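PDB 1J6U: UDP-N-acetylmuramate--L-alanine ligase from Thermotoga maritima, which joins L-alanine to UDP-N-acetylmuramate at the expense of ATP, a cytoplasmic step in making the peptidoglycan of the bacterial cell wall. Local coordinates for residues Ile15-Ile20 with Leu30-Asn35; Pro72-Lys77 with Leu102-Asp107; Ile315-Pro320 with Arg453-Lys458. One frame throughout, in Å; residues are numbered along the deposited sequence.

Contact 1 (Ile15-Ile20 with Leu30-Asn35)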
loop_
_atom_site.group_PDB
_atom_site.type_symbol
_atom_site.label_atom_id
_atom_site.label_comp_id
_atom_site.label_asym_id
_atom_site.label_seq_id
_atom_site.Cartn_x
_atom_site.Cartn_y
_atom_site.Cartn_z
ATOM N N ILE A 15 -15.576 -18.597 -11.122
ATOM C CA ILE A 15 -15.401 -17.164 -11.338
ATOM C C ILE A 15 -14.171 -16.834 -12.161
ATOM O O ILE A 15 -13.080 -17.361 -11.933
ATOM C CB ILE A 15 -15.285 -16.443 -9.995
ATOM C CG1 ILE A 15 -16.436 -16.879 -9.089
ATOM C CG2 ILE A 15 -15.269 -14.927 -10.203
ATOM C CD1 ILE A 15 -16.281 -16.467 -7.612
ATOM N N HIS A 16 -14.381 -15.952 -13.124
ATOM C CA HIS A 16 -13.354 -15.477 -14.047
ATOM C C HIS A 16 -13.002 -14.022 -13.661
ATOM O O HIS A 16 -13.862 -13.132 -13.691
ATOM C CB HIS A 16 -13.923 -15.551 -15.469
ATOM C CG HIS A 16 -12.980 -15.106 -16.537
ATOM N ND1 HIS A 16 -12.893 -15.744 -17.753
ATOM C CD2 HIS A 16 -12.080 -14.100 -16.574
ATOM C CE1 HIS A 16 -11.975 -15.154 -18.495
ATOM N NE2 HIS A 16 -11.464 -14.152 -17.801
ATOM N N PHE A 17 -11.740 -13.811 -13.285
ATOM C CA PHE A 17 -11.239 -12.497 -12.882
ATOM C C PHE A 17 -10.393 -11.879 -13.979
ATOM O O PHE A 17 -9.276 -12.351 -14.276
ATOM C CB PHE A 17 -10.347 -12.588 -11.610
ATOM C CG PHE A 17 -11.088 -12.964 -10.346
ATOM C CD1 PHE A 17 -11.401 -14.304 -10.076
ATOM C CD2 PHE A 17 -11.502 -11.972 -9.448
ATOM C CE1 PHE A 17 -12.110 -14.649 -8.958
ATOM C CE2 PHE A 17 -12.208 -12.303 -8.322
ATOM C CZ PHE A 17 -12.517 -13.647 -8.079
ATOM N N VAL A 18 -10.896 -10.801 -14.551
ATOM C CA VAL A 18 -10.168 -10.125 -15.605
ATOM C C VAL A 18 -9.360 -9.059 -14.896
ATOM O O VAL A 18 -9.914 -8.040 -14.435
ATOM C CB VAL A 18 -11.145 -9.506 -16.626
ATOM C CG1 VAL A 18 -10.376 -8.917 -17.829
ATOM C CG2 VAL A 18 -12.107 -10.575 -17.078
ATOM N N GLY A 19 -8.051 -9.315 -14.813
ATOM C CA GLY A 19 -7.139 -8.425 -14.119
ATOM C C GLY A 19 -6.777 -9.030 -12.751
ATOM O O GLY A 19 -6.442 -8.318 -11.804
ATOM N N ILE A 20 -6.863 -10.356 -12.657
ATOM C CA ILE A 20 -6.561 -11.095 -11.447
ATOM C C ILE A 20 -5.125 -10.877 -10.947
ATOM O O ILE A 20 -4.782 -11.273 -9.836
ATOM C CB ILE A 20 -6.735 -12.581 -11.708
ATOM C CG1 ILE A 20 -6.869 -13.349 -10.400
ATOM C CG2 ILE A 20 -5.520 -13.101 -12.461
ATOM C CD1 ILE A 20 -7.553 -14.666 -10.589
ATOM N N LEU A 30 -8.319 -14.760 -4.110
ATOM C CA LEU A 30 -7.823 -15.671 -3.065
ATOM C C LEU A 30 -8.947 -15.987 -2.045
ATOM O O LEU A 30 -9.139 -17.122 -1.648
ATOM C CB LEU A 30 -6.598 -15.056 -2.384
ATOM C CG LEU A 30 -5.275 -15.103 -3.173
ATOM C CD1 LEU A 30 -4.365 -13.965 -2.735
ATOM C CD2 LEU A 30 -4.568 -16.440 -2.965
ATOM N N HIS A 31 -9.689 -14.974 -1.636
ATOM C CA HIS A 31 -10.810 -15.174 -0.739
ATOM C C HIS A 31 -11.785 -16.223 -1.330
ATOM O O HIS A 31 -12.150 -17.196 -0.662
ATOM C CB HIS A 31 -11.527 -13.830 -0.530
ATOM C CG HIS A 31 -12.715 -13.912 0.368
ATOM N ND1 HIS A 31 -12.628 -14.325 1.680
ATOM C CD2 HIS A 31 -14.020 -13.634 0.143
ATOM C CE1 HIS A 31 -13.830 -14.298 2.224
ATOM N NE2 HIS A 31 -14.691 -13.883 1.313
ATOM N N GLU A 32 -12.192 -16.026 -2.585
ATOM C CA GLU A 32 -13.112 -16.944 -3.252
ATOM C C GLU A 32 -12.477 -18.322 -3.378
ATOM O O GLU A 32 -13.132 -19.361 -3.228
ATOM C CB GLU A 32 -13.492 -16.396 -4.631
ATOM C CG GLU A 32 -14.389 -15.167 -4.571
ATOM C CD GLU A 32 -15.707 -15.449 -3.863
ATOM O OE1 GLU A 32 -16.050 -16.639 -3.732
ATOM O OE2 GLU A 32 -16.411 -14.492 -3.442
ATOM N N PHE A 33 -11.188 -18.323 -3.662
ATOM C CA PHE A 33 -10.427 -19.557 -3.751
ATOM C C PHE A 33 -10.453 -20.263 -2.384
ATOM O O PHE A 33 -10.600 -21.473 -2.301
ATOM C CB PHE A 33 -8.994 -19.232 -4.072
ATOM C CG PHE A 33 -8.113 -20.419 -4.069
ATOM C CD1 PHE A 33 -8.241 -21.390 -5.052
ATOM C CD2 PHE A 33 -7.122 -20.554 -3.113
ATOM C CE1 PHE A 33 -7.386 -22.472 -5.090
ATOM C CE2 PHE A 33 -6.258 -21.646 -3.144
ATOM C CZ PHE A 33 -6.391 -22.601 -4.135
ATOM N N SER A 34 -10.287 -19.482 -1.318
ATOM C CA SER A 34 -10.302 -20.013 0.038
ATOM C C SER A 34 -11.697 -20.508 0.393
ATOM O O SER A 34 -11.849 -21.329 1.284
ATOM C CB SER A 34 -9.883 -18.941 1.043
ATOM O OG SER A 34 -8.486 -18.692 0.968
ATOM N N ASN A 35 -12.715 -20.016 -0.302
ATOM C CA ASN A 35 -14.071 -20.449 -0.011
ATOM C C ASN A 35 -14.453 -21.612 -0.876
ATOM O O ASN A 35 -15.616 -21.931 -0.987
ATOM C CB ASN A 35 -15.086 -19.334 -0.241
ATOM C CG ASN A 35 -14.984 -18.232 0.778
ATOM O OD1 ASN A 35 -14.254 -18.340 1.759
ATOM N ND2 ASN A 35 -15.727 -17.155 0.553
#
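The carboxylate of Glu32, whose stem rests against Ile15 and Phe17, is held at both of its oxygens. Asn37 ND2 hydrogen-bonds to OE1, while OE2 has weaker partners, the hydroxyl of Tyr104 in a weak hydrogen bond and Arg111 in a long ion pair. These partners supply polar company to a buried acid, and the arginine would be expected to favour its charged form. Towards strand 14-18 Glu32 presents mainly its CB and CG methylenes, though Ile15 CD1 also lies against CD and OE1. CG of Glu32, anti to the carbonyl carbon (chi1 -70°), lies 3.8 Å from CD1 of Ile15, the end of a nearly extended isoleucine side chain, and a bend at chi2 (-60°) then turns the carboxylate aside towards its partners. The two side chains cross at about a right angle. Phe17 comes in edge-on, its CZ 4.3 Å from Glu32 CG and the methylene near the ring plane. Isoleucine and phenylalanine suit these alternate strand positions because both project towards the helix, and glutamate suits the helix because its methylenes can join the apolar layer while its head reaches the polar cluster. Helix 23-34 thus covers the parallel sheet within the beta-alpha-beta unit that continues into strand 38-42, as in Rossmann-type domains. Neighbouring strand 74-77 adds Ile76 beside Ile15 and Phe17, and helix 101-112 closes over the flank with Tyr104 and Thr108.

Contact 2 (Pro72-Lys77 with Leu102-Asp107)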
loop_
_atom_site.group_PDB
_atom_site.type_symbol
_atom_site.label_atom_id
_atom_site.label_comp_id
_atom_site.label_asym_id
_atom_site.label_seq_id
_atom_site.Cartn_x
_atom_site.Cartn_y
_atom_site.Cartn_z
ATOM N N PRO A 72 -17.338 -19.593 -17.182
ATOM C CA PRO A 72 -17.513 -19.189 -15.793
ATOM C C PRO A 72 -18.957 -18.827 -15.566
ATOM O O PRO A 72 -19.661 -18.509 -16.499
ATOM C CB PRO A 72 -16.635 -17.966 -15.690
ATOM C CG PRO A 72 -16.839 -17.337 -17.037
ATOM C CD PRO A 72 -16.692 -18.519 -17.959
ATOM N N ASP A 73 -19.380 -18.853 -14.317
ATOM C CA ASP A 73 -20.733 -18.504 -13.953
ATOM C C ASP A 73 -20.699 -17.045 -13.672
ATOM O O ASP A 73 -21.728 -16.357 -13.635
ATOM C CB ASP A 73 -21.141 -19.209 -12.663
ATOM C CG ASP A 73 -20.958 -20.685 -12.753
ATOM O OD1 ASP A 73 -21.395 -21.248 -13.778
ATOM O OD2 ASP A 73 -20.378 -21.283 -11.819
ATOM N N LEU A 74 -19.492 -16.559 -13.475
ATOM C CA LEU A 74 -19.369 -15.176 -13.105
ATOM C C LEU A 74 -18.076 -14.577 -13.594
ATOM O O LEU A 74 -17.035 -15.231 -13.605
ATOM C CB LEU A 74 -19.456 -15.098 -11.583
ATOM C CG LEU A 74 -19.457 -13.673 -11.084
ATOM C CD1 LEU A 74 -20.700 -12.987 -11.677
ATOM C CD2 LEU A 74 -19.419 -13.649 -9.542
ATOM N N VAL A 75 -18.144 -13.318 -13.999
ATOM C CA VAL A 75 -16.956 -12.640 -14.466
ATOM C C VAL A 75 -16.798 -11.377 -13.659
ATOM O O VAL A 75 -17.744 -10.592 -13.565
ATOM C CB VAL A 75 -17.059 -12.198 -15.943
ATOM C CG1 VAL A 75 -15.989 -11.127 -16.214
ATOM C CG2 VAL A 75 -16.849 -13.370 -16.874
ATOM N N ILE A 76 -15.606 -11.172 -13.097
ATOM C CA ILE A 76 -15.339 -9.958 -12.340
ATOM C C ILE A 76 -14.236 -9.167 -13.028
ATOM O O ILE A 76 -13.233 -9.743 -13.500
ATOM C CB ILE A 76 -14.890 -10.275 -10.919
ATOM C CG1 ILE A 76 -15.946 -11.140 -10.240
ATOM C CG2 ILE A 76 -14.665 -8.973 -10.160
ATOM C CD1 ILE A 76 -15.575 -11.538 -8.866
ATOM N N LYS A 77 -14.414 -7.851 -13.089
ATOM C CA LYS A 77 -13.421 -6.995 -13.742
ATOM C C LYS A 77 -13.064 -5.747 -12.939
ATOM O O LYS A 77 -13.857 -5.229 -12.159
ATOM C CB LYS A 77 -13.927 -6.572 -15.128
ATOM C CG LYS A 77 -15.083 -5.588 -15.103
ATOM C CD LYS A 77 -15.706 -5.449 -16.483
ATOM C CE LYS A 77 -15.879 -4.009 -16.899
ATOM N NZ LYS A 77 -16.921 -3.242 -16.172
ATOM N N LEU A 102 -14.940 -3.570 -6.844
ATOM C CA LEU A 102 -15.406 -2.948 -5.606
ATOM C C LEU A 102 -16.782 -3.376 -5.245
ATOM O O LEU A 102 -17.045 -3.790 -4.111
ATOM C CB LEU A 102 -15.390 -1.428 -5.688
ATOM C CG LEU A 102 -14.649 -0.688 -4.586
ATOM C CD1 LEU A 102 -15.302 0.662 -4.429
ATOM C CD2 LEU A 102 -14.667 -1.483 -3.268
ATOM N N HIS A 103 -17.663 -3.261 -6.224
ATOM C CA HIS A 103 -19.049 -3.637 -6.044
ATOM C C HIS A 103 -19.165 -5.095 -5.596
ATOM O O HIS A 103 -19.950 -5.413 -4.718
ATOM C CB HIS A 103 -19.811 -3.439 -7.353
ATOM C CG HIS A 103 -21.261 -3.750 -7.235
ATOM N ND1 HIS A 103 -22.190 -2.809 -6.848
ATOM C CD2 HIS A 103 -21.930 -4.923 -7.341
ATOM C CE1 HIS A 103 -23.370 -3.389 -6.715
ATOM N NE2 HIS A 103 -23.239 -4.672 -7.007
ATOM N N TYR A 104 -18.387 -5.983 -6.205
ATOM C CA TYR A 104 -18.433 -7.398 -5.848
ATOM C C TYR A 104 -17.892 -7.593 -4.426
ATOM O O TYR A 104 -18.381 -8.416 -3.643
ATOM C CB TYR A 104 -17.590 -8.205 -6.814
ATOM C CG TYR A 104 -17.616 -9.679 -6.525
ATOM C CD1 TYR A 104 -18.761 -10.443 -6.788
ATOM C CD2 TYR A 104 -16.486 -10.327 -6.012
ATOM C CE1 TYR A 104 -18.773 -11.825 -6.559
ATOM C CE2 TYR A 104 -16.493 -11.697 -5.773
ATOM C CZ TYR A 104 -17.635 -12.437 -6.054
ATOM O OH TYR A 104 -17.615 -13.786 -5.845
ATOM N N PHE A 105 -16.851 -6.832 -4.119
ATOM C CA PHE A 105 -16.256 -6.872 -2.808
ATOM C C PHE A 105 -17.327 -6.470 -1.771
ATOM O O PHE A 105 -17.513 -7.142 -0.744
ATOM C CB PHE A 105 -15.079 -5.904 -2.754
ATOM C CG PHE A 105 -14.376 -5.922 -1.456
ATOM C CD1 PHE A 105 -13.862 -7.118 -0.958
ATOM C CD2 PHE A 105 -14.253 -4.762 -0.705
ATOM C CE1 PHE A 105 -13.227 -7.165 0.280
ATOM C CE2 PHE A 105 -13.623 -4.793 0.534
ATOM C CZ PHE A 105 -13.109 -6.002 1.023
ATOM N N ARG A 106 -18.039 -5.377 -2.035
ATOM C CA ARG A 106 -19.063 -4.993 -1.095
ATOM C C ARG A 106 -20.062 -6.104 -0.916
ATOM O O ARG A 106 -20.490 -6.403 0.200
ATOM C CB ARG A 106 -19.814 -3.773 -1.538
ATOM C CG ARG A 106 -20.472 -3.134 -0.353
ATOM C CD ARG A 106 -21.392 -2.032 -0.734
ATOM N NE ARG A 106 -22.621 -2.580 -1.266
ATOM C CZ ARG A 106 -23.619 -1.829 -1.684
ATOM N NH1 ARG A 106 -23.504 -0.513 -1.623
ATOM N NH2 ARG A 106 -24.717 -2.390 -2.160
ATOM N N ASP A 107 -20.449 -6.725 -2.012
ATOM C CA ASP A 107 -21.395 -7.806 -1.895
ATOM C C ASP A 107 -20.736 -8.907 -1.103
ATOM O O ASP A 107 -21.386 -9.581 -0.303
ATOM C CB ASP A 107 -21.809 -8.334 -3.266
ATOM C CG ASP A 107 -22.724 -7.384 -3.990
ATOM O OD1 ASP A 107 -23.147 -6.384 -3.351
ATOM O OD2 ASP A 107 -23.022 -7.641 -5.184
#
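Tyr104 reaches from helix 101-112 to strand 74-77 and lays one face of its ring on the end of Ile76, with Leu74 meeting the ring obliquely from the same strand. CG of Tyr104 stands opposite the backbone N (chi1 -179°), which throws the ring out from the helix and across to the sheet. In Ile76, CG1 lies beside the backbone N, and the trans turn at chi2 (178°) stretches the longer branch to its full length, so that the terminal methyl CD1, and not CG2, does the touching. This methyl sits 3.3 Å from the Tyr104 ring centroid and 19° off the ring normal, a CH-pi contact displaced towards one rim. The displacement brings CD1 of Ile76 to 3.2 Å from both CD2 and CE2 of Tyr104, shorter than normal carbon contact, so the packing is tight, though the exact value is doubtful at this resolution. Leu74, with CG likewise anti to its backbone N, brings in CD2, 3.6 Å from CE1 of Tyr104.

Isoleucine suits the place of Ile76 because its longer branch ends in a single methyl that can sit over the ring face; leucine suits that of Leu74 because the fork at CG puts a methyl beside CE1. Tyrosine offers a broad carbon face to the sheet and carries its OH on to Glu32 OE2, in a weak hydrogen bond. Its ring thus covers the parallel sheet of the N-terminal Mur ligase domain, beside Ile15 of strand 14-18. With no hydrogen bond across the contact, strand and helix are joined by dispersion, CH-pi attraction and the hydrophobic effect.

Contact 3 (Ile315-Pro320 with Arg453-Lys458)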
loop_
_atom_site.group_PDB
_atom_site.type_symbol
_atom_site.label_atom_id
_atom_site.label_comp_id
_atom_site.label_asym_id
_atom_site.label_seq_id
_atom_site.Cartn_x
_atom_site.Cartn_y
_atom_site.Cartn_z
ATOM N N ILE A 315 13.052 -3.468 3.443
ATOM C CA ILE A 315 14.436 -3.857 3.252
ATOM C C ILE A 315 14.372 -5.143 2.488
ATOM O O ILE A 315 13.911 -6.159 3.001
ATOM C CB ILE A 315 15.176 -4.160 4.561
ATOM C CG1 ILE A 315 15.196 -2.928 5.481
ATOM C CG2 ILE A 315 16.586 -4.660 4.247
ATOM C CD1 ILE A 315 16.205 -1.941 5.175
ATOM N N ALA A 316 14.847 -5.092 1.252
ATOM C CA ALA A 316 14.853 -6.263 0.387
ATOM C C ALA A 316 16.086 -7.096 0.680
ATOM O O ALA A 316 16.059 -8.311 0.592
ATOM C CB ALA A 316 14.845 -5.812 -1.070
ATOM N N PHE A 317 17.169 -6.427 1.058
ATOM C CA PHE A 317 18.397 -7.137 1.316
ATOM C C PHE A 317 19.354 -6.346 2.206
ATOM O O PHE A 317 19.509 -5.125 2.089
ATOM C CB PHE A 317 19.096 -7.441 -0.013
ATOM C CG PHE A 317 20.438 -8.054 0.155
ATOM C CD1 PHE A 317 20.568 -9.415 0.449
ATOM C CD2 PHE A 317 21.576 -7.274 0.087
ATOM C CE1 PHE A 317 21.825 -9.980 0.675
ATOM C CE2 PHE A 317 22.844 -7.838 0.310
ATOM C CZ PHE A 317 22.968 -9.177 0.604
ATOM N N HIS A 318 20.020 -7.056 3.097
ATOM C CA HIS A 318 20.972 -6.390 3.953
ATOM C C HIS A 318 22.209 -7.233 4.121
ATOM O O HIS A 318 22.099 -8.403 4.458
ATOM C CB HIS A 318 20.385 -6.128 5.336
ATOM C CG HIS A 318 21.383 -5.568 6.301
ATOM N ND1 HIS A 318 21.374 -5.874 7.641
ATOM C CD2 HIS A 318 22.440 -4.744 6.109
ATOM C CE1 HIS A 318 22.384 -5.267 8.234
ATOM N NE2 HIS A 318 23.048 -4.577 7.326
ATOM N N ASP A 319 23.381 -6.654 3.858
ATOM C CA ASP A 319 24.625 -7.392 4.080
ATOM C C ASP A 319 25.308 -6.719 5.267
ATOM O O ASP A 319 25.885 -5.645 5.163
ATOM C CB ASP A 319 25.557 -7.364 2.880
ATOM C CG ASP A 319 26.791 -8.230 3.098
ATOM O OD1 ASP A 319 27.530 -8.451 2.119
ATOM O OD2 ASP A 319 27.009 -8.690 4.251
ATOM N N PRO A 320 25.234 -7.364 6.419
ATOM C CA PRO A 320 25.798 -6.903 7.684
ATOM C C PRO A 320 27.321 -6.886 7.711
ATOM O O PRO A 320 27.924 -6.110 8.457
ATOM C CB PRO A 320 25.160 -7.850 8.689
ATOM C CG PRO A 320 25.158 -9.129 7.931
ATOM C CD PRO A 320 24.734 -8.744 6.524
ATOM N N ARG A 453 22.493 -9.975 -8.319
ATOM C CA ARG A 453 23.834 -9.662 -8.816
ATOM C C ARG A 453 24.786 -9.662 -7.642
ATOM O O ARG A 453 25.816 -10.337 -7.649
ATOM C CB ARG A 453 23.835 -8.282 -9.498
ATOM C CG ARG A 453 25.213 -7.667 -9.656
ATOM C CD ARG A 453 25.163 -6.209 -10.187
ATOM N NE ARG A 453 26.493 -5.605 -10.067
ATOM C CZ ARG A 453 26.771 -4.302 -10.142
ATOM N NH1 ARG A 453 25.823 -3.406 -10.352
ATOM N NH2 ARG A 453 28.012 -3.889 -9.941
ATOM N N TYR A 454 24.414 -8.896 -6.621
ATOM C CA TYR A 454 25.196 -8.778 -5.394
ATOM C C TYR A 454 25.516 -10.131 -4.820
ATOM O O TYR A 454 26.669 -10.446 -4.556
ATOM C CB TYR A 454 24.421 -8.020 -4.320
ATOM C CG TYR A 454 25.260 -7.750 -3.120
ATOM C CD1 TYR A 454 26.072 -6.610 -3.064
ATOM C CD2 TYR A 454 25.309 -8.657 -2.066
ATOM C CE1 TYR A 454 26.907 -6.373 -2.000
ATOM C CE2 TYR A 454 26.164 -8.423 -0.979
ATOM C CZ TYR A 454 26.959 -7.279 -0.960
ATOM O OH TYR A 454 27.856 -7.057 0.070
ATOM N N GLN A 455 24.472 -10.917 -4.599
ATOM C CA GLN A 455 24.638 -12.233 -4.025
ATOM C C GLN A 455 25.534 -13.085 -4.878
ATOM O O GLN A 455 26.539 -13.597 -4.401
ATOM C CB GLN A 455 23.278 -12.919 -3.821
ATOM C CG GLN A 455 22.326 -12.124 -2.925
ATOM C CD GLN A 455 21.023 -12.856 -2.601
ATOM O OE1 GLN A 455 20.979 -13.631 -1.664
ATOM N NE2 GLN A 455 19.960 -12.605 -3.377
ATOM N N SER A 456 25.205 -13.237 -6.150
ATOM C CA SER A 456 26.045 -14.082 -6.985
ATOM C C SER A 456 27.466 -13.533 -6.935
ATOM O O SER A 456 28.432 -14.280 -6.964
ATOM C CB SER A 456 25.525 -14.118 -8.428
ATOM O OG SER A 456 25.840 -12.908 -9.088
ATOM N N SER A 457 27.580 -12.220 -6.843
ATOM C CA SER A 457 28.873 -11.584 -6.781
ATOM C C SER A 457 29.654 -12.062 -5.561
ATOM O O SER A 457 30.878 -12.168 -5.601
ATOM C CB SER A 457 28.694 -10.069 -6.732
ATOM O OG SER A 457 29.945 -9.411 -6.685
ATOM N N LYS A 458 28.963 -12.344 -4.463
ATOM C CA LYS A 458 29.659 -12.821 -3.272
ATOM C C LYS A 458 29.752 -14.345 -3.362
ATOM O O LYS A 458 30.884 -14.867 -3.247
ATOM C CB LYS A 458 28.928 -12.392 -1.986
ATOM C CG LYS A 458 28.736 -10.877 -1.845
ATOM C CD LYS A 458 30.040 -10.070 -1.719
ATOM C CE LYS A 458 29.774 -8.565 -1.962
ATOM N NZ LYS A 458 30.761 -7.580 -1.375
#
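Tyr454 (chi1 -173°), Phe317 and Asp319 each place CG opposite the backbone N, and these torsions send the side chains of helix and strand across to one another. The tyrosine hydroxyl donates a hydrogen bond to OD1 of Asp319, with OH and OD1 2.5 Å apart, a doubtfully short value. OD1 lies in the ring plane at its edge, while the carboxylate stands 83° from it. The other oxygen, OD2, accepts from the backbone N of Glu321 and, weakly, of Thr322, so both oxygens of the acid have a donor. Beside it the Phe317 ring meets Tyr454 obliquely, planes 52° apart and CE2 of Phe317 3.5 Å from CD2 of Tyr454; the Gln455 methylene CG flanks CE1 of the phenylalanine. Tyrosine suits its place by pairing an aromatic ring for Phe317 with a hydroxyl that reaches Asp319. A phenylalanine in place of Tyr454 would probably keep much of the ring contact but leave OD1 of Asp319 without its donor. Opposite Val326, Ala316 and Phe317 share the place of one residue, a classic beta bulge in the hairpin at the edge of the C-terminal domain's mixed sheet, which helix 443-457 packs against.

From the N terminus, strand 14-18 runs into helix 23-34, and contact 1 closes this short loop. Only then does the chain reach strand 74-77, from which a longer excursion through helix 86-93 and strand 98-100 returns as helix 101-112 to close contact 2. The contacts neither nest nor cross, yet these two adjoin: their strands are neighbours in one parallel sheet of the N-terminal domain, probably hydrogen-bonded from His16 O to Ile76 N (2.7 Å), and both helices cover it. The chain then builds the middle domain before contact 3 closes a loop of 132 residues in the C-terminal domain, its centre about 35 Å from that of contact 1 and 42 Å from that of contact 2.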